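N-acetylmuramoyl-L-alanine amidase XlyA (Bacillus subtilis, PDB 3HMB) hydrolyses the amide link between N-acetylmuramoyl residues and L-amino acids in cell-wall glycopeptides, the part present here being its zinc-binding amidase domain. Local coordinates at residues V5-K10 and K66-H71. The protein carries 5 engineered substitutions. Residues are numbered along the deposited sequence; the frame is centred on the assembly and turned at random.
Sequences VNIIQK and KEIYQH. Engineered in segment 5-10: Lys10 (natural residue Asp). Engineered in segment 66-71: Lys66 (natural residue Thr).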
ATOM      1  N   VAL A   5       0.884  -2.943  15.198  1.00 42.90           N
ATOM      2  CA  VAL A   5      -0.407  -2.393  14.798  1.00 39.00           C
ATOM      3  C   VAL A   5      -1.348  -3.551  14.461  1.00 37.76           C
ATOM      4  O   VAL A   5      -0.903  -4.614  14.017  1.00 37.49           O
ATOM      5  CB  VAL A   5      -0.249  -1.469  13.564  1.00 36.95           C
ATOM      6  CG1 VAL A   5      -1.579  -0.849  13.181  1.00 35.04           C
ATOM      7  CG2 VAL A   5       0.772  -0.390  13.872  1.00 35.25           C
ATOM      8  N   ASN A   6      -2.645  -3.352  14.682  1.00 34.87           N
ATOM      9  CA  ASN A   6      -3.612  -4.400  14.391  1.00 33.56           C
ATOM     10  C   ASN A   6      -3.898  -4.457  12.898  1.00 31.00           C
ATOM     11  O   ASN A   6      -4.269  -3.449  12.291  1.00 30.77           O
ATOM     12  CB  ASN A   6      -4.918  -4.169  15.148  1.00 36.05           C
ATOM     13  CG  ASN A   6      -5.894  -5.325  14.984  1.00 39.26           C
ATOM     14  OD1 ASN A   6      -7.109  -5.142  15.081  1.00 41.96           O
ATOM     15  ND2 ASN A   6      -5.364  -6.525  14.740  1.00 38.75           N
ATOM     16  N   ILE A   7      -3.727  -5.636  12.309  1.00 27.62           N
ATOM     17  CA  ILE A   7      -3.962  -5.813  10.880  1.00 26.86           C
ATOM     18  C   ILE A   7      -5.220  -6.623  10.587  1.00 26.52           C
ATOM     19  O   ILE A   7      -5.263  -7.829  10.820  1.00 26.03           O
ATOM     20  CB  ILE A   7      -2.771  -6.507  10.211  1.00 25.18           C
ATOM     21  CG1 ILE A   7      -1.527  -5.630  10.354  1.00 24.92           C
ATOM     22  CG2 ILE A   7      -3.080  -6.769   8.749  1.00 24.48           C
ATOM     23  CD1 ILE A   7      -0.266  -6.277   9.868  1.00 22.10           C
ATOM     24  N   ILE A   8      -6.240  -5.953  10.068  1.00 24.43           N
ATOM     25  CA  ILE A   8      -7.487  -6.620   9.750  1.00 25.18           C
ATOM     26  C   ILE A   8      -7.482  -7.142   8.317  1.00 24.52           C
ATOM     27  O   ILE A   8      -7.232  -6.394   7.367  1.00 25.01           O
ATOM     28  CB  ILE A   8      -8.700  -5.664   9.940  1.00 25.65           C
ATOM     29  CG1 ILE A   8      -8.870  -5.311  11.417  1.00 26.35           C
ATOM     30  CG2 ILE A   8      -9.978  -6.334   9.482  1.00 23.10           C
ATOM     31  CD1 ILE A   8      -8.018  -4.179  11.892  1.00 29.49           C
ATOM     32  N   GLN A   9      -7.753  -8.428   8.146  1.00 23.18           N
ATOM     33  CA  GLN A   9      -7.782  -8.969   6.797  1.00 24.69           C
ATOM     34  C   GLN A   9      -9.178  -8.950   6.202  1.00 23.94           C
ATOM     35  O   GLN A   9     -10.128  -9.399   6.823  1.00 22.75           O
ATOM     36  CB  GLN A   9      -7.213 -10.384   6.782  1.00 25.62           C
ATOM     37  CG  GLN A   9      -5.721 -10.392   7.054  1.00 30.99           C
ATOM     38  CD  GLN A   9      -5.142 -11.773   7.001  1.00 32.95           C
ATOM     39  OE1 GLN A   9      -5.582 -12.659   7.727  1.00 37.47           O
ATOM     40  NE2 GLN A   9      -4.146 -11.975   6.142  1.00 33.49           N
ATOM     41  N   LYS A  10      -9.291  -8.390   5.003  1.00 24.10           N
ATOM     42  CA  LYS A  10     -10.557  -8.315   4.273  1.00 23.54           C
ATOM     43  C   LYS A  10     -10.226  -8.471   2.793  1.00 21.44           C
ATOM     44  O   LYS A  10     -10.293  -7.512   2.022  1.00 19.64           O
ATOM     45  CB  LYS A  10     -11.268  -6.972   4.516  1.00 26.24           C
ATOM     46  CG  LYS A  10     -11.969  -6.859   5.874  1.00 30.24           C
ATOM     47  CD  LYS A  10     -13.013  -7.968   6.072  1.00 33.07           C
ATOM     48  CE  LYS A  10     -13.493  -8.082   7.535  1.00 34.21           C
ATOM     49  NZ  LYS A  10     -14.235  -6.877   8.048  1.00 35.86           N
ATOM     50  N   LYS A  66      -5.112   4.645  12.909  1.00 22.65           N
ATOM     51  CA  LYS A  66      -5.636   3.679  13.860  1.00 23.03           C
ATOM     52  C   LYS A  66      -5.293   2.211  13.613  1.00 23.15           C
ATOM     53  O   LYS A  66      -5.000   1.483  14.561  1.00 23.37           O
ATOM     54  CB  LYS A  66      -7.159   3.833  13.958  1.00 25.89           C
ATOM     55  CG  LYS A  66      -7.845   2.716  14.737  1.00 29.53           C
ATOM     56  CD  LYS A  66      -9.348   2.926  14.898  1.00 33.84           C
ATOM     57  CE  LYS A  66     -10.126   2.769  13.596  1.00 36.12           C
ATOM     58  NZ  LYS A  66     -11.598   2.709  13.893  1.00 37.99           N
ATOM     59  N   GLU A  67      -5.329   1.759  12.363  1.00 22.54           N
ATOM     60  CA  GLU A  67      -5.034   0.354  12.103  1.00 22.09           C
ATOM     61  C   GLU A  67      -4.676   0.050  10.645  1.00 21.91           C
ATOM     62  O   GLU A  67      -4.536   0.952   9.820  1.00 22.42           O
ATOM     63  CB  GLU A  67      -6.232  -0.485  12.513  1.00 22.64           C
ATOM     64  CG  GLU A  67      -7.359  -0.395  11.512  1.00 25.25           C
ATOM     65  CD  GLU A  67      -8.715  -0.248  12.155  1.00 25.86           C
ATOM     66  OE1 GLU A  67      -8.914  -0.782  13.272  1.00 26.13           O
ATOM     67  OE2 GLU A  67      -9.583   0.390  11.518  1.00 24.12           O
ATOM     68  N   ILE A  68      -4.565  -1.234  10.326  1.00 20.42           N
ATOM     69  CA  ILE A  68      -4.182  -1.641   8.984  1.00 20.71           C
ATOM     70  C   ILE A  68      -5.083  -2.706   8.362  1.00 20.61           C
ATOM     71  O   ILE A  68      -5.458  -3.680   9.023  1.00 20.87           O
ATOM     72  CB  ILE A  68      -2.734  -2.180   8.999  1.00 21.96           C
ATOM     73  CG1 ILE A  68      -1.789  -1.109   9.548  1.00 20.60           C
ATOM     74  CG2 ILE A  68      -2.321  -2.613   7.607  1.00 18.57           C
ATOM     75  CD1 ILE A  68      -0.431  -1.629   9.886  1.00 21.40           C
ATOM     76  N   TYR A  69      -5.414  -2.531   7.085  1.00 19.37           N
ATOM     77  CA  TYR A  69      -6.238  -3.510   6.379  1.00 19.60           C
ATOM     78  C   TYR A  69      -5.522  -4.188   5.223  1.00 19.37           C
ATOM     79  O   TYR A  69      -4.879  -3.527   4.404  1.00 18.43           O
ATOM     80  CB  TYR A  69      -7.502  -2.871   5.820  1.00 21.56           C
ATOM     81  CG  TYR A  69      -8.637  -2.860   6.791  1.00 25.45           C
ATOM     82  CD1 TYR A  69      -8.629  -1.988   7.877  1.00 26.19           C
ATOM     83  CD2 TYR A  69      -9.725  -3.722   6.631  1.00 24.65           C
ATOM     84  CE1 TYR A  69      -9.673  -1.967   8.783  1.00 27.33           C
ATOM     85  CE2 TYR A  69     -10.774  -3.711   7.530  1.00 26.18           C
ATOM     86  CZ  TYR A  69     -10.743  -2.827   8.604  1.00 27.30           C
ATOM     87  OH  TYR A  69     -11.789  -2.791   9.491  1.00 28.16           O
ATOM     88  N   GLN A  70      -5.652  -5.509   5.153  1.00 18.33           N
ATOM     89  CA  GLN A  70      -5.051  -6.275   4.069  1.00 19.05           C
ATOM     90  C   GLN A  70      -6.142  -6.687   3.072  1.00 20.23           C
ATOM     91  O   GLN A  70      -7.105  -7.356   3.438  1.00 20.35           O
ATOM     92  CB  GLN A  70      -4.358  -7.522   4.605  1.00 16.67           C
ATOM     93  CG  GLN A  70      -3.562  -8.234   3.535  1.00 16.36           C
ATOM     94  CD  GLN A  70      -2.771  -9.393   4.086  1.00 18.22           C
ATOM     95  OE1 GLN A  70      -2.728  -9.604   5.299  1.00 19.63           O
ATOM     96  NE2 GLN A  70      -2.127 -10.153   3.199  1.00 17.59           N
ATOM     97  N   HIS A  71      -5.976  -6.305   1.811  1.00 21.42           N
ATOM     98  CA  HIS A  71      -6.966  -6.600   0.777  1.00 23.81           C
ATOM     99  C   HIS A  71      -6.579  -7.749  -0.142  1.00 24.52           C
ATOM    100  O   HIS A  71      -7.424  -8.286  -0.864  1.00 24.82           O
ATOM    101  CB  HIS A  71      -7.180  -5.356  -0.086  1.00 23.38           C
ATOM    102  CG  HIS A  71      -7.153  -4.081   0.691  1.00 24.12           C
ATOM    103  ND1 HIS A  71      -8.170  -3.705   1.542  1.00 23.37           N
ATOM    104  CD2 HIS A  71      -6.210  -3.114   0.783  1.00 23.27           C
ATOM    105  CE1 HIS A  71      -7.854  -2.564   2.126  1.00 22.53           C
ATOM    106  NE2 HIS A  71      -6.669  -2.184   1.683  1.00 21.58           N
TER
HETATM  107  O   HOH W   1      -7.664  -2.194  15.459  1.00 22.06           O
HETATM  108  O   HOH W   2      -4.018  -0.950  15.658  1.00 32.92           O
HETATM  109  O   HOH W   3     -10.424  -5.095   0.834  1.00 18.75           O
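Ile8 sits over one face of the Tyr69 ring, its CB 3.7 Å from the centroid and 12° off the normal, a CH-pi contact. Chi1 of -67° sets CG1 beside the backbone N and turns CG2 anti to it, where that methyl also rests on the ring, while CD1 extends toward Glu67, touching its CG and the carboxylate oxygen OE1. The engineered Lys10 runs alongside the same tyrosine, its CG at the ring edge, 3.8 Å from CE2. On the reverse side of the strands, Ile7 and Ile68 point the same way, with CG1 of Ile7 3.9 Å from CB of Ile68, and the side chains of Val5 and Ile68 cross at about a right angle, CG1 meeting CD1. Next along this side, Gln9 NE2 donates to Gln70 OE1 (2.9 Å), coming from above the carbonyl plane, the two amides turned 43° apart; Gln70 NE2 is taken by the backbone O of Leu72.

The backbones set these pairs opposite one another. Ile68 N bonds to Asn6 O, Ile8 N to Ile68 O, Gln70 N to Ile8 O (2.9 Å) and Lys10 N to Gln70 O. Ile8 thus bonds to both residues flanking its bridge partner Tyr69, the staggered pattern of parallel strands. Waters extend the seam: one joins Asn6 OD1 to Glu67 OE1, another Asn6 N to Lys66 O, and a third Lys10 O to His71 ND1, whose NE2 is bonded to Thr62.

Helix 105-122 packs on Val5 and Ile7 through Trp114, and helix 43-50 meets Tyr69 through its alanines. Strand 7-9 is an outermost strand of the mixed sheet, parallel to strand 68-70, whose other neighbour is the antiparallel strand 61-63; helices flank both faces, the layered alpha/beta arrangement of the Amidase_2 (PGRP-like) fold.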